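PDB 3Q4H: ESAT-6-like protein EsxG from Mycobacterium smegmatis, which probably acts as a secreted helical-hairpin protein of the WXG100 family, pairing with a partner protein for export through a type VII (ESX) secretion system. Local coordinates for residues R27-M38 / H56-N67. Residues are numbered along the deposited sequence; the frame is centred on the assembly and turned at random.
Sequences RSTIAQAEQAAM and HARFVEVSAKVN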
loop_
_atom_site.group_PDB
_atom_site.type_symbol
_atom_site.label_atom_id
_atom_site.label_comp_id
_atom_site.label_asym_id
_atom_site.label_seq_id
_atom_site.Cartn_x
_atom_site.Cartn_y
_atom_site.Cartn_z
ATOM N N ARG A 27 -5.188 -1.926 7.358
ATOM C CA ARG A 27 -4.839 -1.108 8.518
ATOM C C ARG A 27 -5.634 0.201 8.529
ATOM O O ARG A 27 -6.016 0.697 9.589
ATOM C CB ARG A 27 -3.352 -0.755 8.522
ATOM C CG ARG A 27 -2.371 -1.921 8.559
ATOM C CD ARG A 27 -0.955 -1.406 8.776
ATOM N NE ARG A 27 0.066 -2.273 8.186
ATOM C CZ ARG A 27 0.678 -3.273 8.815
ATOM N NH1 ARG A 27 0.367 -3.591 10.070
ATOM N NH2 ARG A 27 1.603 -3.979 8.181
ATOM N N SER A 28 -5.847 0.763 7.340
ATOM C CA SER A 28 -6.609 2.000 7.169
ATOM C C SER A 28 -8.100 1.799 7.459
ATOM O O SER A 28 -8.726 2.616 8.125
ATOM C CB SER A 28 -6.423 2.530 5.744
ATOM O OG SER A 28 -7.009 3.813 5.598
ATOM N N THR A 29 -8.657 0.706 6.941
ATOM C CA THR A 29 -10.045 0.340 7.192
ATOM C C THR A 29 -10.317 0.075 8.662
ATOM O O THR A 29 -11.337 0.521 9.178
ATOM C CB THR A 29 -10.406 -0.904 6.412
ATOM O OG1 THR A 29 -10.209 -0.638 5.018
ATOM C CG2 THR A 29 -11.860 -1.312 6.666
ATOM N N ILE A 30 -9.415 -0.649 9.326
ATOM C CA ILE A 30 -9.507 -0.879 10.760
ATOM C C ILE A 30 -9.558 0.449 11.523
ATOM O O ILE A 30 -10.354 0.598 12.449
ATOM C CB ILE A 30 -8.308 -1.724 11.289
ATOM C CG1 ILE A 30 -8.434 -3.175 10.831
ATOM C CG2 ILE A 30 -8.239 -1.708 12.819
ATOM C CD1 ILE A 30 -7.240 -4.026 11.159
ATOM N N ALA A 31 -8.707 1.400 11.121
ATOM C CA ALA A 31 -8.609 2.719 11.764
ATOM C C ALA A 31 -9.863 3.570 11.553
ATOM O O ALA A 31 -10.350 4.221 12.483
ATOM C CB ALA A 31 -7.394 3.447 11.262
ATOM N N GLN A 32 -10.390 3.560 10.334
ATOM C CA GLN A 32 -11.656 4.239 10.050
ATOM C C GLN A 32 -12.844 3.591 10.769
ATOM O O GLN A 32 -13.797 4.266 11.126
ATOM C CB GLN A 32 -11.925 4.273 8.541
ATOM C CG GLN A 32 -10.956 5.145 7.765
ATOM C CD GLN A 32 -11.390 5.344 6.325
ATOM O OE1 GLN A 32 -10.696 4.932 5.386
ATOM N NE2 GLN A 32 -12.551 5.970 6.139
ATOM N N ALA A 33 -12.794 2.280 10.965
ATOM C CA ALA A 33 -13.860 1.588 11.684
ATOM C C ALA A 33 -13.830 1.971 13.158
ATOM O O ALA A 33 -14.871 2.079 13.801
ATOM C CB ALA A 33 -13.731 0.089 11.515
ATOM N N GLU A 34 -12.627 2.191 13.676
ATOM C CA GLU A 34 -12.417 2.564 15.072
ATOM C C GLU A 34 -12.966 3.967 15.359
ATOM O O GLU A 34 -13.620 4.182 16.371
ATOM C CB GLU A 34 -10.918 2.462 15.399
ATOM C CG GLU A 34 -10.482 3.026 16.750
ATOM C CD GLU A 34 -10.798 2.131 17.926
ATOM O OE1 GLU A 34 -11.443 1.078 17.741
ATOM O OE2 GLU A 34 -10.389 2.492 19.054
ATOM N N GLN A 35 -12.703 4.908 14.457
ATOM C CA GLN A 35 -13.236 6.270 14.566
ATOM C C GLN A 35 -14.756 6.279 14.596
ATOM O O GLN A 35 -15.363 6.998 15.382
ATOM C CB GLN A 35 -12.771 7.130 13.393
ATOM C CG GLN A 35 -11.286 7.422 13.364
ATOM C CD GLN A 35 -10.901 8.431 12.279
ATOM O OE1 GLN A 35 -11.390 9.564 12.274
ATOM N NE2 GLN A 35 -10.020 8.024 11.368
ATOM N N ALA A 36 -15.364 5.488 13.723
ATOM C CA ALA A 36 -16.813 5.352 13.690
ATOM C C ALA A 36 -17.351 4.702 14.966
ATOM O O ALA A 36 -18.451 5.016 15.392
ATOM C CB ALA A 36 -17.233 4.556 12.474
ATOM N N ALA A 37 -16.574 3.805 15.566
ATOM C CA ALA A 37 -16.934 3.175 16.838
ATOM C C ALA A 37 -16.857 4.146 18.030
ATOM O O ALA A 37 -17.799 4.241 18.817
ATOM C CB ALA A 37 -16.042 1.976 17.084
HETATM N N MSE A 38 -15.733 4.851 18.163
HETATM C CA MSE A 38 -15.560 5.862 19.217
HETATM C C MSE A 38 -16.690 6.902 19.200
HETATM O O MSE A 38 -17.235 7.253 20.249
HETATM C CB MSE A 38 -14.217 6.593 19.075
HETATM C CG MSE A 38 -12.989 5.833 19.569
HETATM SE SE MSE A 38 -11.311 6.820 19.193
HETATM C CE MSE A 38 -11.405 8.129 20.655
ATOM N N HIS A 56 -15.349 -3.066 22.507
ATOM C CA HIS A 56 -14.347 -2.168 21.962
ATOM C C HIS A 56 -12.937 -2.624 22.335
ATOM O O HIS A 56 -12.081 -2.744 21.465
ATOM C CB HIS A 56 -14.603 -0.736 22.424
ATOM C CG HIS A 56 -13.781 0.280 21.697
ATOM N ND1 HIS A 56 -12.930 1.150 22.345
ATOM C CD2 HIS A 56 -13.654 0.542 20.374
ATOM C CE1 HIS A 56 -12.316 1.907 21.451
ATOM N NE2 HIS A 56 -12.741 1.561 20.249
ATOM N N ALA A 57 -12.709 -2.893 23.621
ATOM C CA ALA A 57 -11.396 -3.353 24.116
ATOM C C ALA A 57 -10.924 -4.631 23.420
ATOM O O ALA A 57 -9.732 -4.838 23.212
ATOM C CB ALA A 57 -11.448 -3.570 25.619
ATOM N N ARG A 58 -11.883 -5.483 23.080
ATOM C CA ARG A 58 -11.636 -6.694 22.319
ATOM C C ARG A 58 -11.219 -6.357 20.879
ATOM O O ARG A 58 -10.244 -6.905 20.349
ATOM C CB ARG A 58 -12.910 -7.542 22.326
ATOM C CG ARG A 58 -12.897 -8.754 21.427
ATOM C CD ARG A 58 -11.748 -9.664 21.763
ATOM N NE ARG A 58 -11.798 -10.883 20.973
ATOM C CZ ARG A 58 -10.856 -11.822 20.972
ATOM N NH1 ARG A 58 -9.764 -11.695 21.723
ATOM N NH2 ARG A 58 -11.010 -12.892 20.202
ATOM N N PHE A 59 -11.962 -5.453 20.253
ATOM C CA PHE A 59 -11.659 -5.043 18.896
ATOM C C PHE A 59 -10.271 -4.406 18.803
ATOM O O PHE A 59 -9.495 -4.714 17.892
ATOM C CB PHE A 59 -12.717 -4.071 18.406
ATOM C CG PHE A 59 -12.435 -3.508 17.051
ATOM C CD1 PHE A 59 -12.702 -4.247 15.911
ATOM C CD2 PHE A 59 -11.914 -2.231 16.911
ATOM C CE1 PHE A 59 -12.449 -3.729 14.662
ATOM C CE2 PHE A 59 -11.662 -1.709 15.665
ATOM C CZ PHE A 59 -11.926 -2.460 14.537
ATOM N N VAL A 60 -9.959 -3.521 19.746
ATOM C CA VAL A 60 -8.636 -2.896 19.795
ATOM C C VAL A 60 -7.529 -3.938 19.987
ATOM O O VAL A 60 -6.458 -3.800 19.404
ATOM C CB VAL A 60 -8.556 -1.779 20.884
ATOM C CG1 VAL A 60 -7.122 -1.347 21.140
ATOM C CG2 VAL A 60 -9.390 -0.587 20.460
ATOM N N GLU A 61 -7.790 -4.985 20.769
ATOM C CA GLU A 61 -6.822 -6.083 20.935
ATOM C C GLU A 61 -6.578 -6.858 19.627
ATOM O O GLU A 61 -5.439 -7.129 19.263
ATOM C CB GLU A 61 -7.260 -7.070 22.029
ATOM C CG GLU A 61 -6.608 -8.461 21.868
ATOM C CD GLU A 61 -6.899 -9.437 22.996
ATOM O OE1 GLU A 61 -7.768 -9.158 23.855
ATOM O OE2 GLU A 61 -6.239 -10.501 23.006
ATOM N N VAL A 62 -7.651 -7.241 18.947
ATOM C CA VAL A 62 -7.534 -8.086 17.768
ATOM C C VAL A 62 -6.892 -7.327 16.595
ATOM O O VAL A 62 -6.142 -7.928 15.817
ATOM C CB VAL A 62 -8.898 -8.679 17.370
ATOM C CG1 VAL A 62 -8.770 -9.565 16.148
ATOM C CG2 VAL A 62 -9.473 -9.465 18.517
ATOM N N SER A 63 -7.176 -6.022 16.474
ATOM C CA SER A 63 -6.481 -5.161 15.499
ATOM C C SER A 63 -4.980 -5.239 15.659
ATOM O O SER A 63 -4.255 -5.340 14.671
ATOM C CB SER A 63 -6.869 -3.704 15.666
ATOM O OG SER A 63 -8.233 -3.530 15.385
ATOM N N ALA A 64 -4.527 -5.173 16.912
ATOM C CA ALA A 64 -3.113 -5.336 17.230
ATOM C C ALA A 64 -2.567 -6.643 16.650
ATOM O O ALA A 64 -1.506 -6.648 16.032
ATOM C CB ALA A 64 -2.898 -5.292 18.734
ATOM N N LYS A 65 -3.298 -7.740 16.834
ATOM C CA LYS A 65 -2.854 -9.043 16.345
ATOM C C LYS A 65 -2.864 -9.080 14.811
ATOM O O LYS A 65 -1.937 -9.612 14.189
ATOM C CB LYS A 65 -3.718 -10.169 16.929
ATOM N N VAL A 66 -3.904 -8.502 14.212
ATOM C CA VAL A 66 -4.023 -8.433 12.759
ATOM C C VAL A 66 -2.940 -7.545 12.163
ATOM O O VAL A 66 -2.390 -7.839 11.098
ATOM C CB VAL A 66 -5.404 -7.915 12.332
ATOM C CG1 VAL A 66 -5.394 -7.478 10.887
ATOM C CG2 VAL A 66 -6.454 -8.987 12.558
ATOM N N ASN A 67 -2.627 -6.456 12.848
ATOM C CA ASN A 67 -1.496 -5.637 12.447
ATOM C C ASN A 67 -0.197 -6.417 12.563
ATOM O O ASN A 67 0.629 -6.366 11.656
ATOM C CB ASN A 67 -1.449 -4.328 13.239
ATOM C CG ASN A 67 -2.316 -3.261 12.616
ATOM O OD1 ASN A 67 -1.949 -2.682 11.596
ATOM N ND2 ASN A 67 -3.479 -3.013 13.199
HETATM O O HOH W 1 -4.857 -0.391 12.008
#
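Arg27 and Asn67 join the two arms of the antiparallel helical hairpin characteristic of WXG100 proteins, helices 8-38 and 47-77, whose segments run at 170° with axes 11.1 Å apart. Arg27 NH1 donates to Asn67 OD1 at 2.9 Å, on a lone pair in the carbonyl plane, and also to the Asn67 backbone O; guanidinium and amide lie nearly coplanar. Both atoms accept from this one nitrogen, while NH2 pairs with Asp71 and NE with Asp79 of the second subunit, the strongest partner of this buried charge. Asn67 ND2 donates to Ser63 O and to a water, which in turn donates to Arg27 O, 2.9 Å from the water oxygen. The amide is thus gripped on both its oxygen and its nitrogen. Ile30 fits as a knob into the hole formed by Phe59, Ser63, Val66 and Asn67; its CD1 reaches Val66 CG1 at 3.9 Å. Ser63 OG, beside this knob, donates back to Phe59 O, which takes the Ser63 backbone N-H from the opposite face. The aromatic ring of Phe59 also meets one from the partner protein's chain. Farther along, Glu34 bends at chi2 (77°), bringing its carboxylate to the edge of the His56 ring. There His56 NE2 donates a weak, strongly bent hydrogen bond (121°) to Glu34 OE2 at 2.8 Å, while Glu34 OE1 lies 3.4 Å from Phe59 CD2, at that ring's edge.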